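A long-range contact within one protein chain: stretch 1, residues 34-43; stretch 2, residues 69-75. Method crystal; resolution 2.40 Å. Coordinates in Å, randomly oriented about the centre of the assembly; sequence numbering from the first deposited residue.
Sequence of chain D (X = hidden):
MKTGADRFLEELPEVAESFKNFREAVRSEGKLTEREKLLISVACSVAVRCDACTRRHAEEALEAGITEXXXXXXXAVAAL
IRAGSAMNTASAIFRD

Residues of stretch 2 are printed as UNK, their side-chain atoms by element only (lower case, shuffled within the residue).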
# COMPACT_ATOMS: atom_id res chain seq x y z
N GLU D 34 -1.99 -2.43 27.74
CA GLU D 34 -3.03 -2.98 26.88
C GLU D 34 -3.77 -1.86 26.14
O GLU D 34 -4.19 -2.01 24.99
CB GLU D 34 -4.02 -3.79 27.72
CG GLU D 34 -5.02 -4.60 26.92
CD GLU D 34 -6.20 -5.06 27.76
OE1 GLU D 34 -6.89 -6.02 27.35
OE2 GLU D 34 -6.44 -4.46 28.83
N ARG D 35 -3.95 -0.74 26.81
CA ARG D 35 -4.65 0.38 26.22
C ARG D 35 -3.89 0.89 24.99
O ARG D 35 -4.47 1.07 23.92
CB ARG D 35 -4.78 1.51 27.25
CG ARG D 35 -5.34 2.79 26.70
CD ARG D 35 -5.45 3.84 27.78
NE ARG D 35 -5.70 5.17 27.23
CZ ARG D 35 -6.89 5.61 26.82
NH1 ARG D 35 -7.01 6.83 26.33
NH2 ARG D 35 -7.96 4.83 26.93
N GLU D 36 -2.59 1.10 25.15
CA GLU D 36 -1.77 1.61 24.06
C GLU D 36 -1.72 0.65 22.87
O GLU D 36 -1.88 1.07 21.73
CB GLU D 36 -0.37 1.91 24.60
CG GLU D 36 -0.43 2.87 25.79
CD GLU D 36 0.89 2.98 26.54
OE1 GLU D 36 1.55 1.94 26.76
OE2 GLU D 36 1.25 4.12 26.92
N LYS D 37 -1.54 -0.64 23.14
CA LYS D 37 -1.50 -1.63 22.08
C LYS D 37 -2.84 -1.73 21.32
O LYS D 37 -2.85 -2.00 20.12
CB LYS D 37 -1.10 -2.99 22.65
CG LYS D 37 0.36 -3.04 23.09
CD LYS D 37 0.67 -4.28 23.92
CE LYS D 37 -0.02 -4.23 25.28
NZ LYS D 37 0.33 -5.37 26.14
N LEU D 38 -3.95 -1.50 22.02
CA LEU D 38 -5.26 -1.55 21.38
C LEU D 38 -5.44 -0.36 20.45
O LEU D 38 -5.87 -0.52 19.31
CB LEU D 38 -6.37 -1.57 22.44
CG LEU D 38 -6.53 -2.89 23.20
CD1 LEU D 38 -7.50 -2.71 24.36
CD2 LEU D 38 -7.03 -3.98 22.26
N LEU D 39 -5.14 0.84 20.94
CA LEU D 39 -5.24 2.04 20.12
C LEU D 39 -4.30 1.89 18.91
O LEU D 39 -4.68 2.18 17.77
CB LEU D 39 -4.84 3.28 20.92
CG LEU D 39 -5.78 3.71 22.06
CD1 LEU D 39 -5.02 4.56 23.04
CD2 LEU D 39 -7.00 4.45 21.47
N ILE D 40 -3.08 1.43 19.15
CA ILE D 40 -2.13 1.26 18.07
C ILE D 40 -2.65 0.27 17.01
O ILE D 40 -2.49 0.52 15.82
CB ILE D 40 -0.76 0.80 18.62
CG1 ILE D 40 -0.14 1.94 19.43
CG2 ILE D 40 0.19 0.43 17.49
CD1 ILE D 40 1.04 1.51 20.23
N SER D 41 -3.27 -0.82 17.46
CA SER D 41 -3.81 -1.83 16.54
C SER D 41 -4.89 -1.27 15.65
O SER D 41 -5.00 -1.63 14.48
CB SER D 41 -4.42 -3.01 17.30
OG SER D 41 -3.44 -3.75 17.99
N VAL D 42 -5.71 -0.39 16.21
CA VAL D 42 -6.78 0.19 15.43
C VAL D 42 -6.21 1.17 14.42
O VAL D 42 -6.47 1.05 13.22
CB VAL D 42 -7.81 0.89 16.34
CG1 VAL D 42 -8.82 1.67 15.50
CG2 VAL D 42 -8.53 -0.15 17.19
N ALA D 43 -5.41 2.12 14.90
CA ALA D 43 -4.80 3.12 14.04
C ALA D 43 -4.01 2.50 12.89
O ALA D 43 -4.05 3.00 11.76
CB ALA D 43 -3.92 4.05 14.85
N UNK D 69 -14.49 7.79 20.65
CA UNK D 69 -13.87 9.09 20.50
C UNK D 69 -12.36 8.99 20.49
O UNK D 69 -11.69 9.64 19.69
N UNK D 70 -11.82 8.19 21.39
CA UNK D 70 -10.38 8.02 21.47
C UNK D 70 -9.92 7.22 20.25
O UNK D 70 -8.83 7.42 19.73
o UNK D 70 -9.48 7.68 26.18
c UNK D 70 -10.31 7.32 25.31
c UNK D 70 -10.01 7.31 22.77
o UNK D 70 -11.07 6.34 25.44
c UNK D 70 -10.38 8.13 24.01
N UNK D 71 -10.79 6.34 19.79
CA UNK D 71 -10.51 5.51 18.64
C UNK D 71 -10.46 6.35 17.36
O UNK D 71 -9.61 6.14 16.49
c UNK D 71 -11.58 4.42 18.54
c UNK D 71 -11.12 2.97 18.56
c UNK D 71 -12.34 2.09 18.81
c UNK D 71 -10.06 2.74 19.62
N UNK D 72 -11.38 7.31 17.25
CA UNK D 72 -11.43 8.17 16.07
C UNK D 72 -10.17 9.02 15.98
O UNK D 72 -9.75 9.39 14.88
c UNK D 72 -12.66 9.06 16.12
N UNK D 73 -9.59 9.34 17.13
CA UNK D 73 -8.37 10.14 17.19
C UNK D 73 -7.19 9.28 16.74
O UNK D 73 -6.26 9.79 16.12
o UNK D 73 -5.20 12.83 18.12
c UNK D 73 -8.14 10.64 18.61
c UNK D 73 -6.36 12.37 18.01
o UNK D 73 -7.21 12.84 17.22
c UNK D 73 -6.73 11.19 18.89
N UNK D 74 -7.24 8.00 17.07
CA UNK D 74 -6.21 7.06 16.69
C UNK D 74 -6.18 6.99 15.17
O UNK D 74 -5.12 7.01 14.55
c UNK D 74 -6.50 5.68 17.27
N UNK D 75 -7.37 6.91 14.56
CA UNK D 75 -7.47 6.86 13.11
C UNK D 75 -6.98 8.16 12.50
O UNK D 75 -6.24 8.16 11.52
c UNK D 75 -8.92 6.60 12.69

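Position 69 has backbone atoms and nothing beyond CA, and no part of stretch 1 lies near it. A residue without side-chain atoms is glycine, so this is Gly69, a helical residue that takes no part in the contact.

Position 70 carries three carbons in a row, the last bearing two oxygens. One of those oxygens lies 2.6 Å from NH1 of Arg35, close to the guanidinium plane and at its edge. Three carbons ending in a carboxylate make glutamate, and the charged partner agrees: this is Glu70. Its OE2 accepts a hydrogen bond from Arg35 NH1 within a salt bridge, and a weak one from Arg35 NH2 at 3.3 Å. The reach is shared. Arg35 starts sideways to the other helix, but its extended t, t, t chain brings the guanidinium across, while Glu70 already points its CB toward stretch 1.

Position 71 has four carbons, forked at the second, with no polar atom. It packs against the methyls of Leu39 and Val42. A fork at the second carbon, rather than the first, gives leucine: Leu71. CD1 of Leu71 sits 4.0 Å from CD2 of Leu39, and CG of Leu71 the same 4.0 Å from CG1 of Val42. Its chi1 of -122° lies between the usual wells; the CA-to-CB bond points sideways, yet the branched end comes nearer to stretch 1.

Position 72 holds a single carbon; its CB points away, 8.4 Å from CG1 of Val42. One carbon is alanine, Ala72, but the contact itself offers no evidence about this choice.

Position 73 again shows three carbons with two oxygens on the third, hence glutamate. The end of Glu73 leads away from stretch 1, so no partner across the contact helps to identify it.

Position 74 has one carbon, aimed toward stretch 1 and lying 4.0 Å from O of Leu39. It is alanine, Ala74. Its CB is 3.9 Å from CB of Ala43 and 4.4 Å from CD2 of Leu39, so the methyl touches both backbone and side chain of the facing helix.

Position 75 also has one carbon, set sideways, its CB 5.6 Å from CA of Ala43 at the nearest. This is Ala75, which approaches through its backbone: its N is 4.5 Å from CB of Ala43.

Read as a design, the contact is graded along its length. The helix axes cross at -53° and come within 8.5 Å of each other. Where the chains run closest, the side chains are small: CA of Ala43 and CA of Ala75 are 4.7 Å apart, and CB of Ala43 rests 3.2 Å from O of Ala74. Beside the alanines, Val42 packs on Leu71; toward the N-terminal ends longer side chains span the gap, first Leu39 against Leu71, then the salt bridge between Arg35 and Glu70 at the partly exposed margin. Small residues permit close backbones, branched ones fill the middle, and a charged pair ties the outer end.

Stretch 2, residues 69-75: GELAEAA
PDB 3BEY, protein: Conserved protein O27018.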